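Local coordinates for ATP phosphoribosyltransferase (Methanobacterium thermoautotrophicum, PDB 2VD3), which catalyses the condensation of ATP with 5-phosphoribose 1-diphosphate, the first step of histidine biosynthesis, and is inhibited by the pathway's end product, histidine, at residues R270-A273 with D278-V281; L221-D224 with R230-A233. All coordinates share one frame; numbering follows the deposited sequence.

Interaction 1. Residues R270-A273 with D278-V281; sequences RLKA and DILV. With HIS (histidine), chain C.
Leu271 and Lys272, on helix 264-272, rest on Ile279 of strand 279-283 in the C-terminal domain. At Asp278 the chain turns a corner and the aspartate side chain starts off away from the helix, while the carbonyl takes a hydrogen bond from the imidazole of the bound histidine, with NE2 of the ligand 3.0 Å from Asp278 O and an N-H...O angle of 151°. Ile279 points the other way. Its CG1 branch is extended, carrying CD1 out to the helix, where it sits 4.2 Å from CB of Leu271. Lys272 CD lies 3.8 Å from the same Ile279 methyl, because the lysine chain bends twice (chi2 -69°, chi3 -71°) and crosses it obliquely; its NZ goes on to a hydrogen bond with Pro289 O of a neighbouring subunit. Leu280 turns back to the ligand and lies over one face of the imidazole, its CG 3.8 Å from NE2 of the histidine and its CD1 equally far from CD2. An alanine here would uncover that face, and the ring would probably be freer to tilt about its NE2 bond. Val281 carries the strand onward, antiparallel to a strand of the neighbouring subunit. The strand thus offers apolar carbon to its helix on one side and, on the other, a carbonyl acceptor and leucine carbon to the inhibitor.

Interaction 2. Residues L221-D224 with R230-A233; sequences LNID and RVRA. With HIS (histidine), chain C.
In the ferredoxin-like C-terminal domain of this long-form HisG, a regulatory domain of the GlnB-like clan, the first strand, 216-224, is backed by the first helix, 228-234, and Val231 of that helix meets Leu221 and Ile223 of the strand. Each valine methyl has its own partner. CG1, trans to the backbone N (chi1 179°), approaches Leu221 tip to tip, with Val231 CG1 4.2 Å from Leu221 CD1. CG2 lies alongside Ile223, 3.8 Å from CG1 of that isoleucine, the isoleucine and valine side chains running past one another and pointing opposite ways. The contact is wholly apolar, and all three residues are buried.

Strand alternation sends Asn222, between them, to the other side of the sheet, where its amide grips the amino and carboxylate groups of the bound histidine. The ligand's amino N donates to Asn222 OD1 at 3.1 Å, while Asn222 ND2 donates to the ligand's OXT at 2.7 Å with an N-H...O angle of 151°. ND2 also bonds Asp278 OD2, so carboxylate oxygens draw the NH2 end and the ammonium draws the oxygen, which should fix the rotation of the amide. Leu221 N adds a close approach, 3.4 Å from CE1 of the ligand's ring.

The strand is flanked within the sheet by 252-260, where Leu221 lies on Val255 and Ile223 on Val253, and by 279-283; Val274, in the loop after helix 264-272, packs against Val231.

From the N terminus, interaction 2 comes first, closing the short connection between strand 216-224 and helix 228-234. Interaction 1 follows in series, closing the turn between helix 264-272 and strand 279-283, so the two neither nest nor cross. They stand at the start and end of the beta-alpha-beta-beta-alpha-beta chain path of the domain, yet strands 216-224 and 279-283 are neighbours in the sheet, and the contact centres lie 9 Å apart. Leu221 and Leu271 join them on the helix side, with CD2 of Leu221 3.5 Å from CD1 of Leu271. On the opposite side, both strands reach the same histidine, whose pocket is completed by a neighbouring subunit.

Interaction 1. Residues R270-A273 with D278-V281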
loop_
_atom_site.group_PDB
_atom_site.type_symbol
_atom_site.label_atom_id
_atom_site.label_comp_id
_atom_site.label_asym_id
_atom_site.label_seq_id
_atom_site.Cartn_x
_atom_site.Cartn_y
_atom_site.Cartn_z
ATOM N N ARG A 270 17.259 33.484 31.687
ATOM C CA ARG A 270 18.428 34.062 32.347
ATOM C C ARG A 270 19.196 35.050 31.456
ATOM O O ARG A 270 19.704 36.067 31.936
ATOM C CB ARG A 270 19.346 32.948 32.865
ATOM C CG ARG A 270 19.141 32.628 34.344
ATOM C CD ARG A 270 19.584 31.209 34.707
ATOM N NE ARG A 270 18.453 30.321 35.009
ATOM C CZ ARG A 270 18.159 29.850 36.224
ATOM N NH1 ARG A 270 18.913 30.161 37.275
ATOM N NH2 ARG A 270 17.108 29.059 36.393
ATOM N N LEU A 271 19.267 34.759 30.159
ATOM C CA LEU A 271 19.906 35.665 29.197
ATOM C C LEU A 271 19.095 36.943 28.958
ATOM O O LEU A 271 19.657 38.040 28.988
ATOM C CB LEU A 271 20.200 34.961 27.865
ATOM C CG LEU A 271 21.209 33.807 27.834
ATOM C CD1 LEU A 271 21.172 33.090 26.477
ATOM C CD2 LEU A 271 22.625 34.266 28.193
ATOM N N LYS A 272 17.789 36.791 28.729
ATOM C CA LYS A 272 16.885 37.927 28.491
ATOM C C LYS A 272 16.860 38.921 29.657
ATOM O O LYS A 272 16.868 40.135 29.444
ATOM C CB LYS A 272 15.461 37.439 28.195
ATOM C CG LYS A 272 15.290 36.714 26.856
ATOM C CD LYS A 272 15.450 37.631 25.652
ATOM C CE LYS A 272 14.284 38.598 25.506
ATOM N NZ LYS A 272 14.611 39.665 24.518
ATOM N N ALA A 273 16.840 38.389 30.877
ATOM C CA ALA A 273 16.843 39.186 32.103
ATOM C C ALA A 273 18.144 39.985 32.294
ATOM O O ALA A 273 18.193 40.920 33.093
ATOM C CB ALA A 273 16.580 38.291 33.309
ATOM N N ASP A 278 18.182 38.903 20.414
ATOM C CA ASP A 278 18.432 38.211 19.140
ATOM C C ASP A 278 19.073 36.842 19.339
ATOM O O ASP A 278 20.072 36.501 18.695
ATOM C CB ASP A 278 19.293 39.082 18.216
ATOM C CG ASP A 278 18.909 40.545 18.275
ATOM O OD1 ASP A 278 17.704 40.843 18.167
ATOM O OD2 ASP A 278 19.812 41.391 18.436
ATOM N N ILE A 279 18.487 36.062 20.238
ATOM C CA ILE A 279 19.038 34.760 20.579
ATOM C C ILE A 279 18.775 33.741 19.471
ATOM O O ILE A 279 17.626 33.464 19.116
ATOM C CB ILE A 279 18.524 34.242 21.934
ATOM C CG1 ILE A 279 18.705 35.316 23.017
ATOM C CG2 ILE A 279 19.261 32.958 22.315
ATOM C CD1 ILE A 279 17.927 35.038 24.295
ATOM N N LEU A 280 19.863 33.206 18.931
ATOM C CA LEU A 280 19.800 32.255 17.842
ATOM C C LEU A 280 20.251 30.913 18.347
ATOM O O LEU A 280 21.203 30.810 19.144
ATOM C CB LEU A 280 20.711 32.675 16.682
ATOM C CG LEU A 280 20.854 34.150 16.299
ATOM C CD1 LEU A 280 21.805 34.261 15.136
ATOM C CD2 LEU A 280 19.502 34.809 15.986
ATOM N N VAL A 281 19.553 29.883 17.884
ATOM C CA VAL A 281 19.956 28.518 18.133
ATOM C C VAL A 281 20.261 27.923 16.775
ATOM O O VAL A 281 19.371 27.792 15.943
ATOM C CB VAL A 281 18.866 27.719 18.880
ATOM C CG1 VAL A 281 19.390 26.343 19.262
ATOM C CG2 VAL A 281 18.410 28.473 20.144
HETATM N N HIS C . 25.031 40.341 15.057
HETATM C CA HIS C . 24.215 39.685 13.982
HETATM C C HIS C . 22.793 40.231 13.953
HETATM O O HIS C . 22.045 39.981 13.009
HETATM C CB HIS C . 24.182 38.165 14.174
HETATM C CG HIS C . 23.708 37.736 15.529
HETATM N ND1 HIS C . 24.527 37.093 16.434
HETATM C CD2 HIS C . 22.502 37.857 16.131
HETATM C CE1 HIS C . 23.844 36.839 17.538
HETATM N NE2 HIS C . 22.614 37.297 17.380
HETATM O OXT HIS C . 22.354 40.931 14.875
#

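Interaction 2. Residues L221-D224 with R230-A233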
loop_
_atom_site.group_PDB
_atom_site.type_symbol
_atom_site.label_atom_id
_atom_site.label_comp_id
_atom_site.label_asym_id
_atom_site.label_seq_id
_atom_site.Cartn_x
_atom_site.Cartn_y
_atom_site.Cartn_z
ATOM N N LEU A 221 24.001 35.296 20.566
ATOM C CA LEU A 221 23.236 36.441 21.073
ATOM C C LEU A 221 23.995 37.757 20.937
ATOM O O LEU A 221 25.227 37.775 20.912
ATOM C CB LEU A 221 22.826 36.226 22.538
ATOM C CG LEU A 221 23.891 35.963 23.614
ATOM C CD1 LEU A 221 24.651 37.225 24.043
ATOM C CD2 LEU A 221 23.224 35.348 24.817
ATOM N N ASN A 222 23.240 38.848 20.854
ATOM C CA ASN A 222 23.794 40.190 20.916
ATOM C C ASN A 222 23.624 40.761 22.325
ATOM O O ASN A 222 22.517 40.782 22.863
ATOM C CB ASN A 222 23.115 41.095 19.885
ATOM C CG ASN A 222 23.450 40.710 18.455
ATOM O OD1 ASN A 222 24.567 40.286 18.151
ATOM N ND2 ASN A 222 22.479 40.877 17.560
ATOM N N ILE A 223 24.728 41.206 22.922
ATOM C CA ILE A 223 24.696 41.796 24.259
ATOM C C ILE A 223 25.437 43.125 24.291
ATOM O O ILE A 223 26.467 43.286 23.633
ATOM C CB ILE A 223 25.251 40.817 25.350
ATOM C CG1 ILE A 223 24.966 41.328 26.763
ATOM C CG2 ILE A 223 26.737 40.582 25.192
ATOM C CD1 ILE A 223 23.528 41.227 27.190
ATOM N N ASP A 224 24.895 44.080 25.042
ATOM C CA ASP A 224 25.603 45.320 25.324
ATOM C C ASP A 224 26.760 44.990 26.265
ATOM O O ASP A 224 26.592 44.224 27.224
ATOM C CB ASP A 224 24.660 46.371 25.922
ATOM C CG ASP A 224 23.494 46.707 24.993
ATOM O OD1 ASP A 224 23.555 47.756 24.313
ATOM O OD2 ASP A 224 22.525 45.915 24.928
ATOM N N ARG A 230 27.964 38.983 33.034
ATOM C CA ARG A 230 26.935 38.036 33.476
ATOM C C ARG A 230 26.644 36.951 32.430
ATOM O O ARG A 230 26.218 35.847 32.778
ATOM C CB ARG A 230 25.656 38.766 33.898
ATOM C CG ARG A 230 25.776 39.467 35.252
ATOM C CD ARG A 230 24.482 40.151 35.676
ATOM N NE ARG A 230 24.072 41.201 34.741
ATOM C CZ ARG A 230 23.108 42.089 34.976
ATOM N NH1 ARG A 230 22.813 42.995 34.056
ATOM N NH2 ARG A 230 22.441 42.078 36.126
ATOM N N VAL A 231 26.897 37.272 31.161
ATOM C CA VAL A 231 26.751 36.316 30.062
ATOM C C VAL A 231 27.848 35.235 30.078
ATOM O O VAL A 231 27.600 34.100 29.663
ATOM C CB VAL A 231 26.696 37.033 28.685
ATOM C CG1 VAL A 231 26.557 36.029 27.543
ATOM C CG2 VAL A 231 25.543 38.034 28.648
ATOM N N ARG A 232 29.046 35.594 30.557
ATOM C CA ARG A 232 30.150 34.638 30.763
ATOM C C ARG A 232 29.720 33.520 31.693
ATOM O O ARG A 232 29.838 32.344 31.353
ATOM C CB ARG A 232 31.372 35.312 31.400
ATOM C CG ARG A 232 32.100 36.322 30.556
ATOM C CD ARG A 232 33.221 36.980 31.355
ATOM N N ALA A 233 29.223 33.904 32.868
ATOM C CA ALA A 233 28.792 32.957 33.896
ATOM C C ALA A 233 27.595 32.104 33.468
ATOM O O ALA A 233 27.400 31.008 33.990
ATOM C CB ALA A 233 28.492 33.688 35.209
HETATM N N HIS C . 25.031 40.341 15.057
HETATM C CA HIS C . 24.215 39.685 13.982
HETATM C C HIS C . 22.793 40.231 13.953
HETATM O O HIS C . 22.045 39.981 13.009
HETATM C CB HIS C . 24.182 38.165 14.174
HETATM C CG HIS C . 23.708 37.736 15.529
HETATM N ND1 HIS C . 24.527 37.093 16.434
HETATM C CD2 HIS C . 22.502 37.857 16.131
HETATM C CE1 HIS C . 23.844 36.839 17.538
HETATM N NE2 HIS C . 22.614 37.297 17.380
HETATM O OXT HIS C . 22.354 40.931 14.875
#